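PDB 2PFZ: putative exported protein from Bordetella pertussis Tohama I, which binds pyroglutamic acid and probably serves as the extracytoplasmic solute receptor of a tripartite ATP-independent periplasmic (TRAP) transporter. Local coordinates for residues Thr86-Ser91 / Arg238-Ser243; Pro10-His15 / Gly186-Thr191; Trp249-Leu254 / Met259-Pro264; Tyr76-Leu81 / Gln96-Phe101; Asp281-Lys286 / Gln292-Ala297. All blocks are in the same frame, centred on the assembly; numbering follows the deposited sequence.

Contact 1 (Thr86-Ser91 / Arg238-Ser243); sequences TGYDAS and RGWKLS
S243 OG is gripped by two partners: it accepts the phenol hydrogen of Y88, OH to OG 2.8 Å, and is also hydrogen-bonded to the backbone oxygen of A118. The serine oxygen lies in the plane of the tyrosine ring, beyond its hydroxyl edge, and is also 3.5 Å from Y88 CE1. The Y88 side chain leaves its helix with CG anti to the carbonyl carbon (chi1 -80°), and this carries the hydroxyl across to the other helix. Y88 sits in the first turn of helix 88-107, just after the N-cap residue G87, whereas S243 and W240 lie on one side of the very long helix 222-256, a hallmark of TRAP solute receptors of the DctP type. One turn before S243, W240 brings CE3 of its six-membered ring to 4.1 Å from Y88 CD1, and its CH2 carbon meets S91 OG at 3.4 Å, the serine oxygen lying near the indole plane at the ring edge. The indole NE1 bonds to the S116 oxygen on strand 111-118, which helps to hold the ring's orientation, and F92 packs against it edge-to-face. The S243 side chain lies about 8 Å from the bound pyroglutamic acid.

Contact 2 (Pro10-His15 / Gly186-Thr191); sequences PASNLH and GFDTKT
The carboxylate of D188 packs against the backbone of the buried N13, with D188 OD2 3.6 Å from N13 CA. This is the close part of the contact; the side chains cross at about a right angle. CG of D188 stands anti to its carbonyl carbon (chi1 -72°), which aims the acid from the last turn of helix 183-188 toward the start of helix 14-30. The looser side is that of S12, which is exposed to solvent. Two waters do the joining, one on the S12 side and one at the start of the helix. The first donates to D188 OD1 at 2.6 Å and to the S12 carbonyl oxygen; the second donates to D188 OD2 at 2.8 Å and accepts from L14 N at 3.0 Å. K190 ends the acid's helix in a Schellman motif. No direct hydrogen bond links the segments, so the acid meets the N-terminus of helix 14-30 through water, and the positive end of that helix would probably stabilise the carboxylate's charge.

Contact 3 (Trp249-Leu254 / Met259-Pro264); sequences WYKEQL and MAIIAP
Beside the L254-M259 contact, the aromatic rings of helix 222-256 pack among themselves: Q253 NE2 lies above one face of W249, toward the rim, with Y250 CD1 at the indole edge, while W249 CE3 lies above one face of Y250, again toward the rim. K251 and L254 meet the strand. M259 N donates to L254 O, 3.1 Å apart and fairly straight at 161°, with the donor tilted 31° from the carbonyl plane. The two side chains then run side by side in the same direction, M259 CE touching L254 CD2 at 3.8 Å. I261 fills the next position, its CD1 3.9 Å from L254 CB and its CG1 3.5 Å from K251 O. Of the K251 side chain, CG meets I261 CG2; the bent chain leads the ammonium away to a salt bridge with D200. A short turn thus folds the end of a long helix back onto strand 260-262, an outermost strand of a mixed sheet where it pairs with strand 197-199, in the layered alpha/beta architecture of periplasmic binding proteins.

Contact 4 (Tyr76-Leu81 / Gln96-Phe101); sequences YELDGL and QAQKPF
Van der Waals contact comes first: L78 and Q98 slide past each other in opposite directions. The apolar part is L78 CD2 against the glutamine methylenes, 4.0 Å from Q98 CB and 4.1 Å from Q98 CG. The far end of Q98 in turn passes the root of the leucine, NE2 approaching L78 CB to 3.9 Å. This works because Q98 is extended, with CG anti to its backbone N (chi1 -180°) and the chain straight beyond it. The loop between strand 61-65 and helix 88-107 thereby packs back on that helix, and W283 of helix 266-287 also touches L78. The polar interactions all run through residues outside the two segments. Q98 NE2 is hydrogen-bonded to the carbonyl oxygen of V75, the residue just before Y76, and Q98 OE1 bonds to the ammonium of K207. That lysine, on strand 207-213, also makes a salt bridge to D79 OD2, and the two oxygens, D79 OD2 and Q98 OE1, lie 4.4 Å apart in a buried place. With K207 as their common partner, the acid and the amide oxygen are joined by a shared cation, whose charge would probably favour the ionised form of D79.

Contact 5 (Asp281-Lys286 / Gln292-Ala297); sequences DDWLKK and QAMIDA
The indole of W283 is the main bump, pushing its six-membered ring toward M294 and I295 on the facing helix. Its CH2 atom meets M294 CE at 4.1 Å and the neighbouring CZ3 meets I295 CD1 at 4.3 Å, both methyls approaching the ring obliquely. With CG anti to the backbone N (chi1 -176°), the ring extends across the gap, and the methionine chain crosses it at about a right angle. The pyrrole side is held by a hydrogen bond from NE1 to the oxygen of P74. L284 fills the next hollow, at the start of the second helix: its CD1 methyl sits 3.9 Å from Q292 N and 4.4 Å from I295 CG2, while CG lies 3.9 Å from Q292 OE1. The glutamine, bent at chi2, brings OE1 alongside the leucine, and its NE2 is tied one turn onward to D296 OD1 at 2.9 Å, from above the carboxylate plane. The segment axes approach to 10.5 Å at 129°, a wide separation, spanned by the ends of the side chains. The arrangement is that of two consecutive helices, 266-287 and 289-299, folded back on each other in a splayed alpha-alpha hairpin at the C-terminus.

How the contacts relate
Contacts 4 and 5 are buried, whereas 1, 2 and 3 are partly buried. The closest pair is 4 and 5, centres 10 Å apart: the E77-K286 salt bridge and the packing of F101 on M294 join the 76-81 loop and helix 88-107 to the C-terminal helices. Contacts 1 and 3 share helix 222-256, and contact 1 shares helix 88-107 with contact 4. Contact 2 touches both 1, through L14 and S243, and 3, through F187, which packs on W249, Y250 and Q253. The chemistry differs: direct hydroxyl bonding in 1, water bridges in 2, apolar packing plus one backbone bond in 3, a shared lysine in 4, and apolar packing with no hydrogen bond across it in 5.

Contact 1 (Thr86-Ser91 / Arg238-Ser243)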
# COMPACT_ATOMS: atom_id res chain seq x y z
N THR A 86 3.34 4.46 12.89
CA THR A 86 3.90 3.11 12.99
C THR A 86 2.90 2.15 13.65
O THR A 86 3.29 1.21 14.34
CB THR A 86 5.21 3.16 13.82
OG1 THR A 86 4.92 3.79 15.08
CG2 THR A 86 6.29 3.97 13.08
N GLY A 87 1.62 2.36 13.43
CA GLY A 87 0.58 1.46 13.93
C GLY A 87 -0.71 1.77 13.22
O GLY A 87 -0.80 2.78 12.52
N TYR A 88 -1.72 0.91 13.40
CA TYR A 88 -3.01 1.09 12.71
C TYR A 88 -3.73 2.40 13.08
O TYR A 88 -4.29 3.07 12.22
CB TYR A 88 -3.91 -0.13 12.92
CG TYR A 88 -3.56 -1.27 11.99
CD1 TYR A 88 -4.02 -1.28 10.66
CD2 TYR A 88 -2.74 -2.34 12.40
CE1 TYR A 88 -3.71 -2.33 9.78
CE2 TYR A 88 -2.43 -3.40 11.52
CZ TYR A 88 -2.91 -3.37 10.21
OH TYR A 88 -2.63 -4.40 9.34
N ASP A 89 -3.75 2.76 14.36
CA ASP A 89 -4.41 4.00 14.76
C ASP A 89 -3.71 5.24 14.21
O ASP A 89 -4.35 6.16 13.66
CB ASP A 89 -4.52 4.09 16.29
CG ASP A 89 -5.13 5.39 16.76
OD1 ASP A 89 -6.30 5.63 16.44
OD2 ASP A 89 -4.43 6.15 17.45
N ALA A 90 -2.39 5.27 14.35
CA ALA A 90 -1.64 6.41 13.79
C ALA A 90 -1.80 6.45 12.28
O ALA A 90 -1.94 7.53 11.68
CB ALA A 90 -0.17 6.32 14.18
N SER A 91 -1.81 5.28 11.65
CA SER A 91 -1.99 5.20 10.20
C SER A 91 -3.36 5.74 9.78
O SER A 91 -3.46 6.50 8.80
CB SER A 91 -1.87 3.76 9.71
OG SER A 91 -2.11 3.68 8.30
N ARG A 238 -14.33 -2.73 6.46
CA ARG A 238 -13.96 -4.14 6.41
C ARG A 238 -12.46 -4.31 6.11
O ARG A 238 -11.84 -5.20 6.66
CB ARG A 238 -14.79 -4.88 5.36
CG ARG A 238 -14.54 -6.40 5.26
CD ARG A 238 -15.25 -7.03 4.06
NE ARG A 238 -16.53 -6.42 3.81
CZ ARG A 238 -16.89 -5.70 2.74
NH1 ARG A 238 -16.07 -5.44 1.70
NH2 ARG A 238 -18.12 -5.23 2.73
N GLY A 239 -11.92 -3.48 5.22
CA GLY A 239 -10.52 -3.62 4.78
C GLY A 239 -9.54 -3.31 5.92
O GLY A 239 -8.56 -4.04 6.14
N TRP A 240 -9.81 -2.23 6.64
CA TRP A 240 -8.96 -1.90 7.80
C TRP A 240 -9.06 -3.00 8.85
O TRP A 240 -8.05 -3.39 9.46
CB TRP A 240 -9.33 -0.53 8.40
CG TRP A 240 -8.79 0.60 7.60
CD1 TRP A 240 -9.31 1.13 6.44
CD2 TRP A 240 -7.60 1.35 7.89
NE1 TRP A 240 -8.52 2.17 6.00
CE2 TRP A 240 -7.46 2.32 6.87
CE3 TRP A 240 -6.65 1.31 8.93
CZ2 TRP A 240 -6.39 3.23 6.84
CZ3 TRP A 240 -5.58 2.23 8.89
CH2 TRP A 240 -5.46 3.17 7.87
N LYS A 241 -10.29 -3.48 9.06
CA LYS A 241 -10.58 -4.60 9.96
C LYS A 241 -9.77 -5.84 9.61
O LYS A 241 -9.05 -6.39 10.47
CB LYS A 241 -12.09 -4.89 9.95
CG LYS A 241 -12.56 -6.03 10.87
CD LYS A 241 -14.04 -6.40 10.56
CE LYS A 241 -14.52 -7.64 11.35
NZ LYS A 241 -14.19 -7.59 12.82
N LEU A 242 -9.85 -6.28 8.36
CA LEU A 242 -9.18 -7.53 7.94
C LEU A 242 -7.66 -7.38 7.91
O LEU A 242 -6.94 -8.33 8.20
CB LEU A 242 -9.71 -8.03 6.59
CG LEU A 242 -11.10 -8.73 6.53
CD1 LEU A 242 -12.28 -8.11 7.40
CD2 LEU A 242 -11.53 -8.88 5.07
N SER A 243 -7.18 -6.17 7.60
CA SER A 243 -5.75 -5.92 7.55
C SER A 243 -5.15 -6.13 8.94
O SER A 243 -4.18 -6.88 9.09
CB SER A 243 -5.48 -4.49 7.08
OG SER A 243 -4.08 -4.30 6.90

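Contact 2 (Pro10-His15 / Gly186-Thr191)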
# COMPACT_ATOMS: atom_id res chain seq x y z
N PRO A 10 -3.01 -10.84 -5.96
CA PRO A 10 -3.67 -12.09 -6.26
C PRO A 10 -4.97 -12.29 -5.46
O PRO A 10 -5.23 -11.57 -4.48
CB PRO A 10 -2.61 -13.13 -5.86
CG PRO A 10 -1.96 -12.54 -4.72
CD PRO A 10 -1.87 -11.06 -5.04
N ALA A 11 -5.77 -13.25 -5.87
CA ALA A 11 -7.04 -13.50 -5.21
C ALA A 11 -6.90 -13.75 -3.70
O ALA A 11 -7.78 -13.35 -2.94
CB ALA A 11 -7.78 -14.67 -5.89
N SER A 12 -5.81 -14.37 -3.28
CA SER A 12 -5.61 -14.71 -1.86
C SER A 12 -5.21 -13.50 -1.01
O SER A 12 -5.24 -13.56 0.22
CB SER A 12 -4.63 -15.87 -1.69
OG SER A 12 -3.37 -15.55 -2.23
N ASN A 13 -4.87 -12.40 -1.66
CA ASN A 13 -4.45 -11.20 -0.94
C ASN A 13 -5.62 -10.49 -0.23
O ASN A 13 -6.74 -10.37 -0.79
CB ASN A 13 -3.67 -10.29 -1.89
CG ASN A 13 -3.41 -8.92 -1.31
OD1 ASN A 13 -2.38 -8.68 -0.65
ND2 ASN A 13 -4.33 -8.01 -1.54
N LEU A 14 -5.35 -10.03 0.99
CA LEU A 14 -6.36 -9.37 1.84
C LEU A 14 -7.10 -8.21 1.13
O LEU A 14 -8.33 -8.09 1.26
CB LEU A 14 -5.77 -8.94 3.21
CG LEU A 14 -4.83 -7.71 3.29
CD1 LEU A 14 -5.60 -6.41 3.52
CD2 LEU A 14 -3.73 -7.90 4.35
N HIS A 15 -6.40 -7.37 0.36
CA HIS A 15 -7.09 -6.27 -0.36
C HIS A 15 -8.05 -6.81 -1.42
O HIS A 15 -9.09 -6.21 -1.66
CB HIS A 15 -6.11 -5.34 -1.06
CG HIS A 15 -5.27 -4.52 -0.13
ND1 HIS A 15 -5.73 -3.38 0.49
CD2 HIS A 15 -4.00 -4.71 0.31
CE1 HIS A 15 -4.77 -2.88 1.26
NE2 HIS A 15 -3.71 -3.67 1.16
N GLY A 186 4.81 -11.38 2.30
CA GLY A 186 5.76 -12.46 2.61
C GLY A 186 5.12 -13.83 2.51
O GLY A 186 5.66 -14.74 1.88
N PHE A 187 3.95 -13.98 3.15
CA PHE A 187 3.23 -15.25 3.11
C PHE A 187 2.73 -15.59 1.71
O PHE A 187 2.96 -16.71 1.22
CB PHE A 187 2.06 -15.23 4.09
CG PHE A 187 1.37 -16.55 4.25
CD1 PHE A 187 1.91 -17.53 5.08
CD2 PHE A 187 0.18 -16.81 3.57
CE1 PHE A 187 1.26 -18.77 5.23
CE2 PHE A 187 -0.47 -18.04 3.72
CZ PHE A 187 0.08 -19.02 4.56
N ASP A 188 2.06 -14.64 1.07
CA ASP A 188 1.40 -14.90 -0.22
C ASP A 188 2.36 -15.22 -1.37
O ASP A 188 1.94 -15.75 -2.41
CB ASP A 188 0.51 -13.73 -0.62
CG ASP A 188 -0.75 -13.62 0.22
OD1 ASP A 188 -1.20 -14.61 0.85
OD2 ASP A 188 -1.31 -12.52 0.23
N THR A 189 3.64 -14.89 -1.20
CA THR A 189 4.65 -15.12 -2.22
C THR A 189 5.58 -16.25 -1.79
O THR A 189 6.60 -16.54 -2.45
CB THR A 189 5.47 -13.84 -2.54
OG1 THR A 189 6.13 -13.37 -1.35
CG2 THR A 189 4.58 -12.74 -3.16
N LYS A 190 5.22 -16.90 -0.68
CA LYS A 190 6.04 -17.93 -0.04
C LYS A 190 7.49 -17.50 0.11
O LYS A 190 8.41 -18.25 -0.24
CB LYS A 190 5.92 -19.26 -0.81
CG LYS A 190 4.54 -19.87 -0.71
CD LYS A 190 4.61 -21.39 -0.69
CE LYS A 190 4.50 -21.97 -2.08
NZ LYS A 190 3.11 -22.40 -2.34
N THR A 191 7.69 -16.29 0.64
CA THR A 191 9.02 -15.69 0.86
C THR A 191 9.88 -16.55 1.80
O THR A 191 11.10 -16.58 1.69
CB THR A 191 8.89 -14.23 1.38
OG1 THR A 191 8.48 -13.42 0.28
CG2 THR A 191 10.21 -13.66 1.90
O HOH W 1 -3.48 -14.62 2.14
O HOH W 2 -2.88 -11.17 2.15

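Contact 3 (Trp249-Leu254 / Met259-Pro264)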
# COMPACT_ATOMS: atom_id res chain seq x y z
N TRP A 249 -2.07 -13.29 12.29
CA TRP A 249 -2.18 -14.61 11.64
C TRP A 249 -1.02 -14.83 10.67
O TRP A 249 -0.43 -15.91 10.64
CB TRP A 249 -3.55 -14.78 10.96
CG TRP A 249 -3.80 -16.18 10.44
CD1 TRP A 249 -4.43 -17.20 11.09
CD2 TRP A 249 -3.43 -16.69 9.16
NE1 TRP A 249 -4.47 -18.33 10.29
CE2 TRP A 249 -3.86 -18.04 9.10
CE3 TRP A 249 -2.76 -16.14 8.05
CZ2 TRP A 249 -3.64 -18.85 7.98
CZ3 TRP A 249 -2.55 -16.95 6.93
CH2 TRP A 249 -2.99 -18.29 6.91
N TYR A 250 -0.65 -13.80 9.90
CA TYR A 250 0.41 -13.99 8.91
C TYR A 250 1.74 -14.19 9.60
O TYR A 250 2.50 -15.06 9.19
CB TYR A 250 0.50 -12.85 7.89
CG TYR A 250 -0.61 -12.86 6.85
CD1 TYR A 250 -0.69 -13.89 5.88
CD2 TYR A 250 -1.56 -11.85 6.83
CE1 TYR A 250 -1.72 -13.90 4.94
CE2 TYR A 250 -2.58 -11.85 5.88
CZ TYR A 250 -2.65 -12.87 4.95
OH TYR A 250 -3.69 -12.85 4.04
N LYS A 251 2.01 -13.40 10.64
CA LYS A 251 3.26 -13.51 11.40
C LYS A 251 3.45 -14.91 12.00
O LYS A 251 4.53 -15.50 11.87
CB LYS A 251 3.36 -12.42 12.48
CG LYS A 251 3.92 -11.11 11.95
CD LYS A 251 3.29 -9.87 12.54
CE LYS A 251 3.19 -9.89 14.03
NZ LYS A 251 2.96 -8.50 14.56
N GLU A 252 2.41 -15.45 12.63
CA GLU A 252 2.45 -16.78 13.24
C GLU A 252 2.52 -17.87 12.17
O GLU A 252 3.17 -18.88 12.37
CB GLU A 252 1.23 -17.01 14.16
CG GLU A 252 1.16 -16.07 15.38
CD GLU A 252 2.38 -16.16 16.27
OE1 GLU A 252 2.69 -17.27 16.75
OE2 GLU A 252 3.05 -15.12 16.47
N GLN A 253 1.87 -17.66 11.04
CA GLN A 253 1.95 -18.63 9.95
C GLN A 253 3.34 -18.62 9.31
O GLN A 253 3.88 -19.67 9.03
CB GLN A 253 0.82 -18.41 8.93
CG GLN A 253 0.42 -19.67 8.16
CD GLN A 253 -0.42 -20.68 8.96
OE1 GLN A 253 -0.65 -21.79 8.49
NE2 GLN A 253 -0.88 -20.29 10.16
N LEU A 254 3.93 -17.45 9.11
CA LEU A 254 5.32 -17.34 8.64
C LEU A 254 6.27 -18.08 9.58
O LEU A 254 7.19 -18.78 9.13
CB LEU A 254 5.74 -15.87 8.51
CG LEU A 254 5.17 -15.12 7.29
CD1 LEU A 254 5.41 -13.63 7.39
CD2 LEU A 254 5.76 -15.65 6.00
N MET A 259 10.23 -19.10 9.32
CA MET A 259 10.79 -17.74 9.35
C MET A 259 10.95 -17.28 10.80
O MET A 259 10.12 -17.59 11.65
CB MET A 259 9.87 -16.78 8.57
CG MET A 259 10.50 -15.45 8.16
SD MET A 259 9.37 -14.48 7.13
CE MET A 259 9.53 -15.33 5.58
N ALA A 260 12.04 -16.57 11.09
CA ALA A 260 12.20 -15.96 12.41
C ALA A 260 11.46 -14.63 12.36
O ALA A 260 11.78 -13.79 11.53
CB ALA A 260 13.67 -15.72 12.71
N ILE A 261 10.47 -14.47 13.23
CA ILE A 261 9.84 -13.16 13.42
C ILE A 261 10.53 -12.41 14.57
O ILE A 261 10.46 -12.85 15.73
CB ILE A 261 8.32 -13.30 13.68
CG1 ILE A 261 7.69 -14.35 12.73
CG2 ILE A 261 7.63 -11.92 13.58
CD1 ILE A 261 7.83 -14.06 11.22
N ILE A 262 11.17 -11.29 14.26
CA ILE A 262 12.08 -10.65 15.20
C ILE A 262 11.67 -9.20 15.49
O ILE A 262 11.60 -8.39 14.57
CB ILE A 262 13.57 -10.66 14.67
CG1 ILE A 262 13.98 -12.07 14.21
CG2 ILE A 262 14.52 -10.12 15.76
CD1 ILE A 262 15.13 -12.10 13.21
N ALA A 263 11.39 -8.87 16.76
CA ALA A 263 11.23 -7.46 17.13
C ALA A 263 12.55 -6.73 16.93
O ALA A 263 13.62 -7.25 17.28
CB ALA A 263 10.74 -7.30 18.56
N PRO A 264 12.49 -5.50 16.39
CA PRO A 264 13.69 -4.73 16.10
C PRO A 264 14.35 -4.21 17.39
O PRO A 264 13.64 -3.86 18.34
CB PRO A 264 13.15 -3.56 15.27
CG PRO A 264 11.79 -3.35 15.81
CD PRO A 264 11.26 -4.75 16.04

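Contact 4 (Tyr76-Leu81 / Gln96-Phe101)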
# COMPACT_ATOMS: atom_id res chain seq x y z
N TYR A 76 1.25 11.63 -2.51
CA TYR A 76 1.28 10.18 -2.68
C TYR A 76 2.35 9.49 -1.82
O TYR A 76 2.24 8.29 -1.55
CB TYR A 76 1.51 9.82 -4.15
CG TYR A 76 0.28 10.06 -4.96
CD1 TYR A 76 -0.89 9.30 -4.72
CD2 TYR A 76 0.23 11.06 -5.93
CE1 TYR A 76 -2.06 9.53 -5.44
CE2 TYR A 76 -0.95 11.30 -6.67
CZ TYR A 76 -2.08 10.54 -6.41
OH TYR A 76 -3.26 10.74 -7.11
N GLU A 77 3.35 10.26 -1.40
CA GLU A 77 4.52 9.73 -0.67
C GLU A 77 4.27 9.53 0.82
O GLU A 77 4.92 8.68 1.45
CB GLU A 77 5.74 10.63 -0.89
CG GLU A 77 7.02 10.12 -0.21
CD GLU A 77 8.27 10.93 -0.53
OE1 GLU A 77 8.20 11.89 -1.33
OE2 GLU A 77 9.34 10.60 0.04
N LEU A 78 3.33 10.30 1.37
CA LEU A 78 3.13 10.48 2.80
C LEU A 78 3.08 9.21 3.62
O LEU A 78 3.82 9.09 4.61
CB LEU A 78 1.91 11.40 3.07
CG LEU A 78 1.67 11.79 4.55
CD1 LEU A 78 2.90 12.45 5.20
CD2 LEU A 78 0.44 12.71 4.66
N ASP A 79 2.24 8.25 3.24
CA ASP A 79 2.12 7.01 4.03
C ASP A 79 3.27 5.99 3.83
O ASP A 79 3.23 4.90 4.40
CB ASP A 79 0.72 6.37 3.87
CG ASP A 79 0.50 5.70 2.52
OD1 ASP A 79 1.48 5.31 1.83
OD2 ASP A 79 -0.69 5.50 2.18
N GLY A 80 4.28 6.38 3.05
CA GLY A 80 5.48 5.56 2.89
C GLY A 80 6.67 6.12 3.65
O GLY A 80 7.77 5.54 3.61
N LEU A 81 6.50 7.27 4.30
CA LEU A 81 7.63 7.85 5.07
C LEU A 81 7.83 6.99 6.32
O LEU A 81 6.85 6.75 7.02
CB LEU A 81 7.30 9.29 5.49
CG LEU A 81 7.17 10.28 4.33
CD1 LEU A 81 6.75 11.67 4.89
CD2 LEU A 81 8.46 10.38 3.51
N GLN A 96 -6.61 10.28 7.58
CA GLN A 96 -7.63 11.34 7.71
C GLN A 96 -7.07 12.73 7.46
O GLN A 96 -7.72 13.55 6.81
CB GLN A 96 -8.30 11.25 9.09
CG GLN A 96 -9.15 9.98 9.28
CD GLN A 96 -10.13 9.71 8.14
OE1 GLN A 96 -9.96 8.77 7.36
NE2 GLN A 96 -11.17 10.51 8.06
N ALA A 97 -5.84 12.98 7.92
CA ALA A 97 -5.09 14.21 7.64
C ALA A 97 -4.78 14.38 6.13
O ALA A 97 -4.89 15.50 5.56
CB ALA A 97 -3.80 14.19 8.44
N GLN A 98 -4.43 13.28 5.48
CA GLN A 98 -4.04 13.28 4.06
C GLN A 98 -5.23 13.38 3.11
O GLN A 98 -5.12 13.91 2.00
CB GLN A 98 -3.34 11.95 3.76
CG GLN A 98 -2.84 11.72 2.34
CD GLN A 98 -2.32 10.29 2.15
OE1 GLN A 98 -2.82 9.35 2.78
NE2 GLN A 98 -1.33 10.11 1.26
N LYS A 99 -6.35 12.83 3.55
CA LYS A 99 -7.47 12.52 2.66
C LYS A 99 -7.96 13.73 1.86
O LYS A 99 -8.12 13.62 0.65
CB LYS A 99 -8.61 11.89 3.46
CG LYS A 99 -9.65 11.21 2.58
CD LYS A 99 -10.79 10.61 3.38
CE LYS A 99 -11.71 9.79 2.46
NZ LYS A 99 -12.85 9.13 3.19
N PRO A 100 -8.19 14.88 2.51
CA PRO A 100 -8.71 16.02 1.72
C PRO A 100 -7.76 16.46 0.59
O PRO A 100 -8.20 16.85 -0.50
CB PRO A 100 -8.86 17.15 2.77
CG PRO A 100 -8.91 16.43 4.10
CD PRO A 100 -8.04 15.23 3.94
N PHE A 101 -6.47 16.37 0.85
CA PHE A 101 -5.47 16.69 -0.16
C PHE A 101 -5.35 15.64 -1.27
O PHE A 101 -5.09 15.99 -2.42
CB PHE A 101 -4.12 16.96 0.50
CG PHE A 101 -4.12 18.17 1.40
CD1 PHE A 101 -3.75 19.42 0.90
CD2 PHE A 101 -4.54 18.08 2.72
CE1 PHE A 101 -3.78 20.55 1.71
CE2 PHE A 101 -4.57 19.22 3.54
CZ PHE A 101 -4.17 20.45 3.02

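Contact 5 (Asp281-Lys286 / Gln292-Ala297)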
# COMPACT_ATOMS: atom_id res chain seq x y z
N ASP A 281 11.84 15.68 6.27
CA ASP A 281 12.41 16.98 5.89
C ASP A 281 12.37 17.17 4.36
O ASP A 281 11.84 18.18 3.84
CB ASP A 281 13.83 17.17 6.43
CG ASP A 281 14.34 18.58 6.19
OD1 ASP A 281 13.75 19.52 6.74
OD2 ASP A 281 15.32 18.74 5.43
N ASP A 282 12.89 16.19 3.62
CA ASP A 282 12.90 16.26 2.17
C ASP A 282 11.46 16.43 1.67
O ASP A 282 11.20 17.25 0.77
CB ASP A 282 13.47 14.96 1.58
CG ASP A 282 14.96 14.80 1.78
OD1 ASP A 282 15.63 15.78 2.11
OD2 ASP A 282 15.46 13.66 1.58
N TRP A 283 10.53 15.68 2.26
CA TRP A 283 9.12 15.67 1.83
C TRP A 283 8.48 17.04 2.06
O TRP A 283 7.85 17.60 1.17
CB TRP A 283 8.34 14.55 2.54
CG TRP A 283 6.91 14.44 2.07
CD1 TRP A 283 6.46 13.82 0.94
CD2 TRP A 283 5.76 15.00 2.71
NE1 TRP A 283 5.09 13.95 0.84
CE2 TRP A 283 4.64 14.66 1.92
CE3 TRP A 283 5.57 15.75 3.88
CZ2 TRP A 283 3.34 15.04 2.26
CZ3 TRP A 283 4.28 16.15 4.21
CH2 TRP A 283 3.18 15.78 3.40
N LEU A 284 8.69 17.61 3.25
CA LEU A 284 8.20 18.95 3.57
C LEU A 284 8.70 19.97 2.54
O LEU A 284 7.94 20.81 2.04
CB LEU A 284 8.61 19.32 4.99
CG LEU A 284 7.64 19.30 6.19
CD1 LEU A 284 6.25 18.80 5.91
CD2 LEU A 284 8.22 18.62 7.45
N LYS A 285 9.98 19.87 2.18
CA LYS A 285 10.57 20.74 1.16
C LYS A 285 9.94 20.58 -0.22
O LYS A 285 9.66 21.58 -0.89
CB LYS A 285 12.09 20.55 1.11
CG LYS A 285 12.81 21.23 2.27
CD LYS A 285 14.30 20.91 2.27
CE LYS A 285 14.95 21.39 3.56
NZ LYS A 285 16.27 20.74 3.71
N LYS A 286 9.68 19.34 -0.65
CA LYS A 286 8.99 19.11 -1.91
C LYS A 286 7.55 19.59 -1.85
O LYS A 286 7.02 20.09 -2.84
CB LYS A 286 8.93 17.62 -2.28
CG LYS A 286 10.24 16.89 -2.38
CD LYS A 286 9.95 15.47 -2.84
CE LYS A 286 10.58 14.45 -1.90
NZ LYS A 286 10.32 13.06 -2.39
N GLN A 292 3.08 20.89 5.07
CA GLN A 292 2.92 21.41 6.43
C GLN A 292 1.50 21.28 6.95
O GLN A 292 1.30 20.88 8.08
CB GLN A 292 3.37 22.87 6.53
CG GLN A 292 3.77 23.32 7.97
CD GLN A 292 4.76 22.36 8.64
OE1 GLN A 292 5.89 22.21 8.19
NE2 GLN A 292 4.33 21.72 9.73
N ALA A 293 0.50 21.60 6.13
CA ALA A 293 -0.88 21.49 6.56
C ALA A 293 -1.23 20.05 6.91
O ALA A 293 -1.88 19.81 7.91
CB ALA A 293 -1.84 22.03 5.50
N MET A 294 -0.79 19.11 6.08
CA MET A 294 -1.07 17.69 6.32
C MET A 294 -0.42 17.26 7.62
O MET A 294 -1.05 16.63 8.45
CB MET A 294 -0.57 16.83 5.16
CG MET A 294 -1.52 16.85 3.96
SD MET A 294 -1.02 15.81 2.58
CE MET A 294 -0.29 17.04 1.51
N ILE A 295 0.84 17.62 7.79
CA ILE A 295 1.56 17.18 8.97
C ILE A 295 0.96 17.81 10.24
O ILE A 295 0.84 17.14 11.27
CB ILE A 295 3.10 17.35 8.79
CG1 ILE A 295 3.85 16.09 9.25
CG2 ILE A 295 3.59 18.65 9.38
CD1 ILE A 295 3.64 14.87 8.30
N ASP A 296 0.55 19.08 10.16
CA ASP A 296 -0.12 19.73 11.29
C ASP A 296 -1.42 19.04 11.64
O ASP A 296 -1.66 18.75 12.81
CB ASP A 296 -0.34 21.23 11.05
CG ASP A 296 0.97 22.04 11.05
OD1 ASP A 296 2.05 21.52 11.43
OD2 ASP A 296 0.92 23.22 10.70
N ALA A 297 -2.25 18.74 10.62
CA ALA A 297 -3.52 18.03 10.87
C ALA A 297 -3.30 16.66 11.47
O ALA A 297 -4.06 16.22 12.33
CB ALA A 297 -4.37 17.92 9.59